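Local coordinates for COG1633: Uncharacterized conserved protein (Magnetospirillum magnetotacticum, PDB 2OH3) that is a rubrerythrin-like four-helix protein of uncharacterised function that binds a zinc ion, at a site probably akin to the metal centres of the ferritin superfamily, at residues E17-E22 with Y74-P79; R23-A28 with V42-A47; H96-A101 with K144-T149; Y100-E105 with E137-L142. All coordinates share one frame; numbering follows the deposited sequence.

Interaction 1. Residues E17-E22 with Y74-P79; sequences ETEAAE and YRWKTP. With IMD (imidazole), chain C.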
# COMPACT_ATOMS: atom_id res chain seq x y z
N GLU A 17 12.18 4.69 -1.37
CA GLU A 17 12.61 5.49 -0.22
C GLU A 17 11.51 6.34 0.40
O GLU A 17 11.41 6.42 1.61
CB GLU A 17 13.78 6.41 -0.62
CG GLU A 17 15.08 5.63 -0.85
CD GLU A 17 15.50 4.84 0.41
OE1 GLU A 17 14.90 5.13 1.48
OE2 GLU A 17 16.37 3.93 0.34
N THR A 18 10.69 6.99 -0.41
CA THR A 18 9.51 7.65 0.12
C THR A 18 8.63 6.66 0.91
O THR A 18 8.18 6.94 2.03
CB THR A 18 8.73 8.30 -1.05
OG1 THR A 18 9.61 9.19 -1.74
CG2 THR A 18 7.54 9.10 -0.55
N GLU A 19 8.41 5.49 0.32
CA GLU A 19 7.65 4.46 0.97
C GLU A 19 8.33 4.04 2.27
O GLU A 19 7.69 4.02 3.29
CB GLU A 19 7.42 3.26 0.03
CG GLU A 19 6.78 2.05 0.72
CD GLU A 19 5.28 2.17 0.96
OE1 GLU A 19 4.68 3.24 0.76
OE2 GLU A 19 4.64 1.15 1.33
N ALA A 20 9.62 3.71 2.25
CA ALA A 20 10.32 3.28 3.47
C ALA A 20 10.23 4.31 4.59
O ALA A 20 9.96 3.96 5.73
CB ALA A 20 11.76 2.96 3.19
N ALA A 21 10.46 5.57 4.30
CA ALA A 21 10.33 6.60 5.31
C ALA A 21 8.98 6.61 6.00
O ALA A 21 8.93 6.76 7.21
CB ALA A 21 10.60 7.98 4.73
N GLU A 22 7.90 6.55 5.23
CA GLU A 22 6.56 6.51 5.80
C GLU A 22 6.30 5.27 6.63
O GLU A 22 5.66 5.35 7.66
CB GLU A 22 5.49 6.50 4.70
CG GLU A 22 5.29 7.81 4.04
CD GLU A 22 4.39 7.70 2.82
OE1 GLU A 22 3.54 6.75 2.79
OE2 GLU A 22 4.53 8.58 1.93
N TYR A 74 6.25 -0.33 -5.87
CA TYR A 74 7.12 0.20 -4.82
C TYR A 74 6.57 0.05 -3.41
O TYR A 74 7.35 0.07 -2.48
CB TYR A 74 7.53 1.67 -5.12
CG TYR A 74 6.32 2.59 -5.11
CD1 TYR A 74 5.81 3.06 -3.91
CD2 TYR A 74 5.64 2.93 -6.30
CE1 TYR A 74 4.70 3.84 -3.87
CE2 TYR A 74 4.51 3.76 -6.25
CZ TYR A 74 4.06 4.19 -5.02
OH TYR A 74 2.96 4.98 -4.87
N ARG A 75 5.26 -0.08 -3.23
CA ARG A 75 4.69 -0.22 -1.88
C ARG A 75 5.20 -1.47 -1.15
O ARG A 75 5.34 -2.54 -1.74
CB ARG A 75 3.18 -0.27 -1.90
CG ARG A 75 2.51 1.06 -2.06
CD ARG A 75 1.04 0.88 -1.97
NE ARG A 75 0.37 2.16 -1.84
CZ ARG A 75 -0.91 2.30 -1.59
NH1 ARG A 75 -1.69 1.25 -1.54
NH2 ARG A 75 -1.44 3.51 -1.48
N TRP A 76 5.44 -1.36 0.15
CA TRP A 76 5.59 -2.55 0.98
C TRP A 76 4.39 -3.47 0.87
O TRP A 76 3.25 -3.02 0.67
CB TRP A 76 5.80 -2.15 2.45
CG TRP A 76 7.13 -1.55 2.73
CD1 TRP A 76 7.98 -0.91 1.84
CD2 TRP A 76 7.77 -1.46 4.00
NE1 TRP A 76 9.11 -0.46 2.49
CE2 TRP A 76 8.99 -0.77 3.82
CE3 TRP A 76 7.44 -1.91 5.28
CZ2 TRP A 76 9.89 -0.55 4.86
CZ3 TRP A 76 8.33 -1.69 6.31
CH2 TRP A 76 9.54 -1.01 6.09
N LYS A 77 4.65 -4.77 0.96
CA LYS A 77 3.61 -5.80 0.90
C LYS A 77 2.70 -5.59 2.10
O LYS A 77 3.14 -5.13 3.13
CB LYS A 77 4.25 -7.20 0.95
CG LYS A 77 3.55 -8.32 0.19
CD LYS A 77 3.79 -9.73 0.85
CE LYS A 77 3.08 -10.89 0.12
NZ LYS A 77 3.52 -11.14 -1.31
N THR A 78 1.42 -5.87 1.98
CA THR A 78 0.55 -5.72 3.15
C THR A 78 0.92 -6.88 4.10
O THR A 78 1.23 -7.98 3.64
CB THR A 78 -0.99 -5.72 2.79
OG1 THR A 78 -1.36 -6.96 2.20
CG2 THR A 78 -1.35 -4.55 1.82
N PRO A 79 0.90 -6.63 5.41
CA PRO A 79 1.31 -7.65 6.39
C PRO A 79 0.23 -8.73 6.55
O PRO A 79 -0.83 -8.60 5.97
CB PRO A 79 1.47 -6.84 7.68
CG PRO A 79 0.49 -5.71 7.54
CD PRO A 79 0.49 -5.37 6.06
N1 IMD C . 16.11 1.18 4.09
C2 IMD C . 16.12 1.87 2.95
N3 IMD C . 15.54 3.10 3.21
C4 IMD C . 15.17 3.14 4.49
C5 IMD C . 15.54 1.95 5.05
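Glu19 on helix 6-33 meets Tyr74, Arg75 and Trp76, part of the long connection that runs over the outside of a ferritin-like four-helix bundle between helix 37-61 and helix 94-118. The Glu19 side chain shows how one carboxylate can hold an irregular segment against a helix. CB lies at the edge of the Tyr74 ring, 4.3 Å from CD1. With CG anti to the backbone N (chi1 172°), that carbon comes within 3.4 Å of Trp76 CD1, approaching the indole obliquely. A bend at chi2 then carries CD toward the backbone of Arg75 and Trp76. At the tip, OE2 accepts a hydrogen bond from Trp76 N at 2.9 Å, the donor standing 35° above the carboxylate plane. OE2 also forms a salt bridge with Arg75 of the second subunit, while OE1 pairs with Arg23, so the buried acid is gripped by both chains. An alanine in place of Glu19 would probably leave Trp76 N without its acceptor and Arg75 of the second subunit without this counter-charge, while Arg23 would keep Glu26. Ala20 CB lies 4.3 Å from Trp76 CZ2. On another side of the helix Glu17 meets an imidazole, probably from the crystallisation liquor, whose N1 reaches the zinc ion and whose N3 donates to Glu17 OE1 at 2.7 Å, nearly straight at 170°.

Interaction 2. Residues R23-A28 with V42-A47; sequences RYVELA and VFRDMA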
# COMPACT_ATOMS: atom_id res chain seq x y z
N ARG A 23 6.74 4.13 6.14
CA ARG A 23 6.44 2.86 6.81
C ARG A 23 7.21 2.71 8.13
O ARG A 23 6.69 2.18 9.12
CB ARG A 23 6.79 1.68 5.94
CG ARG A 23 5.98 1.51 4.63
CD ARG A 23 4.58 1.04 4.82
NE ARG A 23 3.73 2.02 5.46
CZ ARG A 23 3.38 3.21 4.96
NH1 ARG A 23 3.76 3.63 3.78
NH2 ARG A 23 2.61 4.00 5.69
N TYR A 24 8.47 3.09 8.10
CA TYR A 24 9.30 3.17 9.31
C TYR A 24 8.86 4.19 10.36
O TYR A 24 8.95 3.88 11.53
CB TYR A 24 10.75 3.39 8.95
CG TYR A 24 11.46 2.11 8.52
CD1 TYR A 24 11.58 1.05 9.40
CD2 TYR A 24 12.05 2.00 7.28
CE1 TYR A 24 12.23 -0.11 9.05
CE2 TYR A 24 12.76 0.87 6.93
CZ TYR A 24 12.80 -0.21 7.81
OH TYR A 24 13.46 -1.37 7.53
N VAL A 25 8.42 5.40 9.98
CA VAL A 25 7.87 6.32 10.95
C VAL A 25 6.70 5.69 11.65
O VAL A 25 6.57 5.75 12.87
CB VAL A 25 7.45 7.64 10.31
CG1 VAL A 25 6.61 8.46 11.26
CG2 VAL A 25 8.70 8.44 9.90
N GLU A 26 5.85 5.05 10.86
CA GLU A 26 4.66 4.36 11.34
C GLU A 26 5.01 3.25 12.33
O GLU A 26 4.44 3.18 13.42
CB GLU A 26 3.91 3.86 10.09
CG GLU A 26 2.67 3.17 10.27
CD GLU A 26 1.96 2.97 8.91
OE1 GLU A 26 2.36 2.06 8.17
OE2 GLU A 26 1.02 3.76 8.59
N LEU A 27 5.98 2.42 11.99
CA LEU A 27 6.44 1.39 12.90
C LEU A 27 7.11 1.97 14.16
O LEU A 27 6.90 1.45 15.26
CB LEU A 27 7.39 0.39 12.19
CG LEU A 27 6.87 -0.50 11.05
CD1 LEU A 27 8.05 -1.19 10.41
CD2 LEU A 27 5.85 -1.51 11.53
N ALA A 28 7.90 3.03 14.00
CA ALA A 28 8.52 3.71 15.14
C ALA A 28 7.43 4.17 16.12
O ALA A 28 7.51 3.94 17.31
CB ALA A 28 9.32 4.92 14.66
N VAL A 42 15.47 1.80 16.40
CA VAL A 42 15.95 1.14 15.20
C VAL A 42 15.18 1.69 13.98
O VAL A 42 15.76 1.98 12.93
CB VAL A 42 15.74 -0.43 15.27
CG1 VAL A 42 15.87 -1.07 13.91
CG2 VAL A 42 16.71 -1.08 16.24
N PHE A 43 13.87 1.80 14.13
CA PHE A 43 13.00 2.33 13.06
C PHE A 43 13.11 3.86 12.82
O PHE A 43 12.93 4.33 11.68
CB PHE A 43 11.54 1.99 13.36
CG PHE A 43 11.24 0.50 13.42
CD1 PHE A 43 11.93 -0.39 12.64
CD2 PHE A 43 10.22 0.02 14.24
CE1 PHE A 43 11.64 -1.72 12.70
CE2 PHE A 43 9.96 -1.33 14.32
CZ PHE A 43 10.65 -2.18 13.56
N ARG A 44 13.43 4.62 13.85
CA ARG A 44 13.73 6.03 13.60
C ARG A 44 15.01 6.16 12.76
O ARG A 44 15.08 7.01 11.87
CB ARG A 44 13.85 6.84 14.87
CG ARG A 44 12.62 6.88 15.66
CD ARG A 44 11.57 7.81 15.12
NE ARG A 44 10.49 7.78 16.09
CZ ARG A 44 9.20 7.92 15.84
NH1 ARG A 44 8.75 8.18 14.60
NH2 ARG A 44 8.35 7.80 16.87
N ASP A 45 15.99 5.32 13.03
CA ASP A 45 17.28 5.36 12.36
C ASP A 45 17.06 5.07 10.88
O ASP A 45 17.56 5.79 9.99
CB ASP A 45 18.19 4.33 13.01
CG ASP A 45 19.63 4.36 12.51
OD1 ASP A 45 20.23 5.45 12.34
OD2 ASP A 45 20.18 3.25 12.31
N MSE A 46 16.27 4.05 10.62
CA MSE A 46 15.94 3.64 9.26
C MSE A 46 15.16 4.71 8.51
O MSE A 46 15.42 4.93 7.32
CB MSE A 46 15.15 2.33 9.28
CG MSE A 46 15.88 1.00 9.71
SE MSE A 46 17.41 0.52 8.52
CE MSE A 46 16.75 0.64 7.13
N ALA A 47 14.21 5.36 9.17
CA ALA A 47 13.40 6.39 8.55
C ALA A 47 14.33 7.56 8.20
O ALA A 47 14.12 8.24 7.20
CB ALA A 47 12.31 6.88 9.50
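The Tyr24 ring turns one face to Met46, a selenomethionine, where helix 6-33 and helix 37-61 run antiparallel in the first helical hairpin of the four-helix bundle. The segment axes approach to 8.1 Å at an angle of 161°, close enough for ring faces to be covered by the first carbons of opposing side chains. Met46 CB stands over the centre of the Tyr24 ring, 3.5 Å from its centroid, in a CH-pi contact almost on the ring normal. A bend at chi2 brings SE back beside the phenol, oblique to the ring in a Met-aromatic contact. Phe43 comes to the edge of the same ring: its CD1 is 3.6 Å from Tyr24 CD1, and the two planes are inclined at 37°. Leu27 covers one face of Phe43, its CB 3.5 Å from CD2. The phenol OH leaves this apolar cluster to hydrogen-bond Glu105 of helix 94-118. Toward the outer side, Arg44 lays its guanidinium across a methyl group while NH2 forms a salt bridge with Asp29. That methyl, Ala28 CB, lies over the centre of the guanidinium, 3.2 Å from Arg44 CZ.

Interaction 3. Residues H96-A101 with K144-T149; sequences HALRYA and KWIEKT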
# COMPACT_ATOMS: atom_id res chain seq x y z
N HIS A 96 7.21 -9.01 15.39
CA HIS A 96 6.45 -8.95 14.15
C HIS A 96 6.74 -7.70 13.30
O HIS A 96 6.74 -7.77 12.07
CB HIS A 96 4.95 -9.06 14.45
CG HIS A 96 4.54 -10.44 14.88
ND1 HIS A 96 3.62 -10.66 15.88
CD2 HIS A 96 4.91 -11.66 14.43
CE1 HIS A 96 3.44 -11.96 16.03
NE2 HIS A 96 4.21 -12.59 15.16
N ALA A 97 7.01 -6.57 13.94
CA ALA A 97 7.35 -5.36 13.20
C ALA A 97 8.71 -5.49 12.52
O ALA A 97 8.87 -5.12 11.33
CB ALA A 97 7.29 -4.15 14.14
N LEU A 98 9.68 -6.05 13.24
CA LEU A 98 11.00 -6.22 12.70
C LEU A 98 11.01 -7.16 11.51
O LEU A 98 11.74 -6.94 10.55
CB LEU A 98 11.94 -6.78 13.76
CG LEU A 98 12.50 -5.95 14.90
CD1 LEU A 98 13.10 -6.88 15.98
CD2 LEU A 98 13.55 -4.96 14.40
N ARG A 99 10.27 -8.27 11.61
CA ARG A 99 10.18 -9.22 10.51
C ARG A 99 9.48 -8.63 9.30
O ARG A 99 9.84 -8.94 8.19
CB ARG A 99 9.45 -10.48 10.96
CG ARG A 99 10.39 -11.39 11.80
CD ARG A 99 9.96 -12.85 11.91
NE ARG A 99 10.02 -13.63 10.67
CZ ARG A 99 11.13 -13.96 10.00
NH1 ARG A 99 12.35 -13.56 10.37
NH2 ARG A 99 11.01 -14.70 8.90
N TYR A 100 8.45 -7.83 9.53
CA TYR A 100 7.73 -7.13 8.46
C TYR A 100 8.69 -6.17 7.77
O TYR A 100 8.79 -6.07 6.51
CB TYR A 100 6.54 -6.34 9.09
CG TYR A 100 5.78 -5.45 8.11
CD1 TYR A 100 5.24 -5.99 6.95
CD2 TYR A 100 5.62 -4.10 8.34
CE1 TYR A 100 4.57 -5.20 6.04
CE2 TYR A 100 4.94 -3.30 7.44
CZ TYR A 100 4.41 -3.87 6.29
OH TYR A 100 3.72 -3.12 5.39
N ALA A 101 9.42 -5.44 8.58
CA ALA A 101 10.38 -4.46 8.02
C ALA A 101 11.45 -5.19 7.22
O ALA A 101 11.76 -4.84 6.09
CB ALA A 101 11.05 -3.64 9.14
N LYS A 144 20.12 -9.48 13.19
CA LYS A 144 20.77 -9.43 14.51
C LYS A 144 19.78 -9.00 15.58
O LYS A 144 19.82 -9.49 16.71
CB LYS A 144 21.99 -8.48 14.47
CG LYS A 144 23.19 -9.07 13.75
CD LYS A 144 24.23 -8.02 13.38
CE LYS A 144 25.56 -8.67 12.93
NZ LYS A 144 26.58 -7.64 12.50
N TRP A 145 18.89 -8.09 15.22
CA TRP A 145 17.84 -7.65 16.14
C TRP A 145 16.83 -8.73 16.41
O TRP A 145 16.47 -8.98 17.56
CB TRP A 145 17.17 -6.37 15.63
CG TRP A 145 17.89 -5.22 16.16
CD1 TRP A 145 18.92 -4.53 15.55
CD2 TRP A 145 17.73 -4.65 17.46
NE1 TRP A 145 19.39 -3.55 16.40
CE2 TRP A 145 18.68 -3.61 17.58
CE3 TRP A 145 16.85 -4.90 18.53
CZ2 TRP A 145 18.78 -2.81 18.75
CZ3 TRP A 145 16.96 -4.11 19.68
CH2 TRP A 145 17.90 -3.09 19.78
N ILE A 146 16.38 -9.38 15.35
CA ILE A 146 15.38 -10.42 15.44
C ILE A 146 15.93 -11.52 16.37
O ILE A 146 15.23 -11.99 17.25
CB ILE A 146 14.98 -10.91 14.01
CG1 ILE A 146 14.10 -9.86 13.35
CG2 ILE A 146 14.21 -12.22 14.04
CD1 ILE A 146 14.08 -9.94 11.87
N GLU A 147 17.20 -11.90 16.19
CA GLU A 147 17.89 -12.84 17.10
C GLU A 147 17.73 -12.52 18.60
O GLU A 147 17.49 -13.40 19.40
CB GLU A 147 19.39 -12.82 16.83
CG GLU A 147 19.87 -13.68 15.71
CD GLU A 147 21.33 -14.04 15.91
OE1 GLU A 147 22.20 -13.23 15.52
OE2 GLU A 147 21.61 -15.13 16.48
N LYS A 148 17.91 -11.26 18.97
CA LYS A 148 17.93 -10.85 20.37
C LYS A 148 16.51 -10.51 20.90
O LYS A 148 16.31 -10.26 22.09
CB LYS A 148 18.89 -9.66 20.55
CG LYS A 148 20.34 -9.97 20.11
CD LYS A 148 21.08 -10.84 21.15
CE LYS A 148 22.39 -11.49 20.61
NZ LYS A 148 22.33 -13.00 20.51
N THR A 149 15.54 -10.52 20.00
CA THR A 149 14.19 -10.09 20.32
C THR A 149 13.34 -11.28 20.79
O THR A 149 13.17 -12.23 20.05
CB THR A 149 13.54 -9.45 19.08
OG1 THR A 149 14.22 -8.22 18.76
CG2 THR A 149 12.09 -9.14 19.36
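Leu98 projects from helix 94-118 into the last turn of helix 122-148 and touches all three residues of 144-149 that take part in the contact between these antiparallel neighbours. It illustrates how one branched side chain can close the end of a helical hairpin in a four-helix bundle; the axes of the two short segments approach to 9.9 Å. The tight part is apolar. Leu98 CB lies 3.8 Å from Ile146 CG1, and the two methyls of Leu98 take different partners. Leu98 and Trp145 cross obliquely, CD2 4.1 Å from Trp145 CB, whereas CD1 reaches tip to tip toward Thr149, stopping 3.3 Å from OG1. The hydroxyl does not face the leucine for want of a polar mate: Thr149 OG1 donates to Trp145 O at 2.7 Å, from above the carbonyl plane. The torsion that sets OG1 beside its own backbone N (chi1 -67°) directs it back to that carbonyl, as the chain leaves the helix. A valine here removes the hydroxyl and would probably leave Trp145 O to the weak bond from Lys148 N and the side chain freer to turn.

The looser side lies toward Arg99. There Ile146 CD1 touches the aliphatic CG, at 4.0 Å, the two side chains crossing at about a right angle. The Trp145 indole likewise leads away from the contact despite its inward-pointing CB. Among the surrounding helices, Trp145 packs on Asp38 and Val42 and Leu98 on Thr39 of helix 37-61, while Ala97 faces Leu27 and Met31 of helix 6-33.

Interaction 4. Residues Y100-E105 with E137-L142; sequences YARDNE and EHVVAL. With ZN (zinc ion), chain B.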
# COMPACT_ATOMS: atom_id res chain seq x y z
N TYR A 100 8.45 -7.83 9.53
CA TYR A 100 7.73 -7.13 8.46
C TYR A 100 8.69 -6.17 7.77
O TYR A 100 8.79 -6.07 6.51
CB TYR A 100 6.54 -6.34 9.09
CG TYR A 100 5.78 -5.45 8.11
CD1 TYR A 100 5.24 -5.99 6.95
CD2 TYR A 100 5.62 -4.10 8.34
CE1 TYR A 100 4.57 -5.20 6.04
CE2 TYR A 100 4.94 -3.30 7.44
CZ TYR A 100 4.41 -3.87 6.29
OH TYR A 100 3.72 -3.12 5.39
N ALA A 101 9.42 -5.44 8.58
CA ALA A 101 10.38 -4.46 8.02
C ALA A 101 11.45 -5.19 7.22
O ALA A 101 11.76 -4.84 6.09
CB ALA A 101 11.05 -3.64 9.14
N ARG A 102 11.98 -6.25 7.79
CA ARG A 102 12.95 -7.07 7.09
C ARG A 102 12.48 -7.62 5.73
O ARG A 102 13.26 -7.61 4.78
CB ARG A 102 13.37 -8.22 7.97
CG ARG A 102 14.48 -9.05 7.37
CD ARG A 102 14.69 -10.26 8.24
NE ARG A 102 15.57 -11.20 7.57
CZ ARG A 102 15.19 -12.35 7.03
NH1 ARG A 102 13.92 -12.73 7.06
NH2 ARG A 102 16.11 -13.11 6.43
N ASP A 103 11.28 -8.20 5.68
CA ASP A 103 10.67 -8.64 4.42
C ASP A 103 10.72 -7.61 3.30
O ASP A 103 11.09 -7.90 2.17
CB ASP A 103 9.20 -8.99 4.65
CG ASP A 103 9.02 -10.35 5.22
OD1 ASP A 103 10.04 -11.09 5.35
OD2 ASP A 103 7.86 -10.66 5.61
N ASN A 104 10.37 -6.39 3.65
CA ASN A 104 10.37 -5.32 2.68
C ASN A 104 11.73 -4.72 2.35
O ASN A 104 11.93 -4.27 1.25
CB ASN A 104 9.33 -4.32 3.13
CG ASN A 104 7.97 -4.89 3.04
OD1 ASN A 104 7.47 -5.07 1.94
ND2 ASN A 104 7.36 -5.26 4.19
N GLU A 105 12.67 -4.74 3.30
CA GLU A 105 14.05 -4.42 3.02
C GLU A 105 14.59 -5.36 1.96
O GLU A 105 15.28 -4.92 1.06
CB GLU A 105 14.92 -4.60 4.28
CG GLU A 105 14.78 -3.53 5.32
CD GLU A 105 15.45 -2.25 4.93
OE1 GLU A 105 16.36 -2.31 4.09
OE2 GLU A 105 15.10 -1.19 5.47
N GLU A 137 23.08 -4.71 3.99
CA GLU A 137 23.57 -4.44 5.35
C GLU A 137 22.38 -4.20 6.27
O GLU A 137 22.47 -4.47 7.45
CB GLU A 137 24.46 -3.21 5.37
CG GLU A 137 25.76 -3.44 4.72
CD GLU A 137 26.58 -2.16 4.72
OE1 GLU A 137 27.15 -1.82 5.78
OE2 GLU A 137 26.65 -1.49 3.66
N HIS A 138 21.29 -3.66 5.75
CA HIS A 138 20.09 -3.44 6.59
C HIS A 138 19.43 -4.73 6.99
O HIS A 138 18.98 -4.88 8.13
CB HIS A 138 19.08 -2.57 5.89
CG HIS A 138 19.59 -1.21 5.58
ND1 HIS A 138 18.89 -0.31 4.81
CD2 HIS A 138 20.74 -0.59 5.94
CE1 HIS A 138 19.59 0.81 4.70
NE2 HIS A 138 20.71 0.67 5.38
N VAL A 139 19.39 -5.67 6.06
CA VAL A 139 18.80 -6.97 6.31
C VAL A 139 19.61 -7.64 7.40
O VAL A 139 19.05 -8.12 8.37
CB VAL A 139 18.75 -7.82 5.03
CG1 VAL A 139 18.25 -9.21 5.32
CG2 VAL A 139 17.84 -7.14 4.01
N VAL A 140 20.93 -7.65 7.25
CA VAL A 140 21.80 -8.27 8.24
C VAL A 140 21.61 -7.65 9.63
O VAL A 140 21.53 -8.36 10.61
CB VAL A 140 23.28 -8.16 7.82
CG1 VAL A 140 24.22 -8.56 8.96
CG2 VAL A 140 23.54 -9.04 6.57
N ALA A 141 21.53 -6.31 9.70
CA ALA A 141 21.27 -5.62 10.97
C ALA A 141 19.93 -6.01 11.62
O ALA A 141 19.85 -6.26 12.83
CB ALA A 141 21.33 -4.12 10.75
N LEU A 142 18.87 -6.07 10.82
CA LEU A 142 17.55 -6.52 11.31
C LEU A 142 17.57 -7.99 11.76
O LEU A 142 16.92 -8.33 12.74
CB LEU A 142 16.46 -6.29 10.26
CG LEU A 142 16.11 -4.82 9.96
CD1 LEU A 142 15.30 -4.70 8.75
CD2 LEU A 142 15.40 -4.14 11.11
ZN ZN B . 17.14 -0.51 3.74
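Glu105 and His138 meet through a shared zinc ion, linking helix 94-118 to its antiparallel neighbour, helix 122-148, inside the ferritin-like bundle. In the coordination, Glu105 OE1 binds the zinc at 2.0 Å and His138 ND1 binds it at 2.1 Å; Glu135 and N1 of the bound imidazole, 2.0 Å from the zinc, are further ligands. OE1 lies in the plane of the His138 ring at its edge, while the carboxylate is turned 76° from that ring. A bend at chi2 of Glu105 (-74°) helps direct its acid group to the metal.

Apolar packing fills the next turns. Leu142 CD1 sits 3.7 Å from Glu105 CG, while Val139 CG2 touches Glu105 CB at 3.9 Å. Val139 crosses the extended Arg102 chain at about a right angle, its CG1 4.0 Å from NE, a nitrogen whose charge is met by Asp143.

Polar second-shell bonds complete the arrangement: a tyrosine of helix 6-33 holds Glu105 OE2, and His138 NE2 pairs with Glu134 OE2. Glu105 and His138 are each held at an atom other than the closest zinc-binding one, which probably limits their rotation, and the Glu134 carboxylate is likely to polarise the His138 ring.

How the interactions relate
The four contacts form a series around one zinc site, the centre of interaction 4. Interaction 2 reaches it through Tyr24 OH, 2.6 Å from Glu105 OE2, and through Met46, which packs beside both metal ligands. Interaction 1 is joined to the zinc by the imidazole that Glu17 holds, and its loop covers this core from outside. Trp76 CH2 packs 3.8 Å from Tyr24 CZ, and Lys77 N lies 3.0 Å from Asn104 OD1, probably bonding the crossing loop to helix 94-118. Interaction 3 continues the helix pair of interaction 4, their centres 8 Å apart, with Leu98 CD2 3.9 Å from Leu142 CD2. The side chain of Leu98 is about 12 Å from the zinc, so packing gives way to metal chemistry along one hairpin.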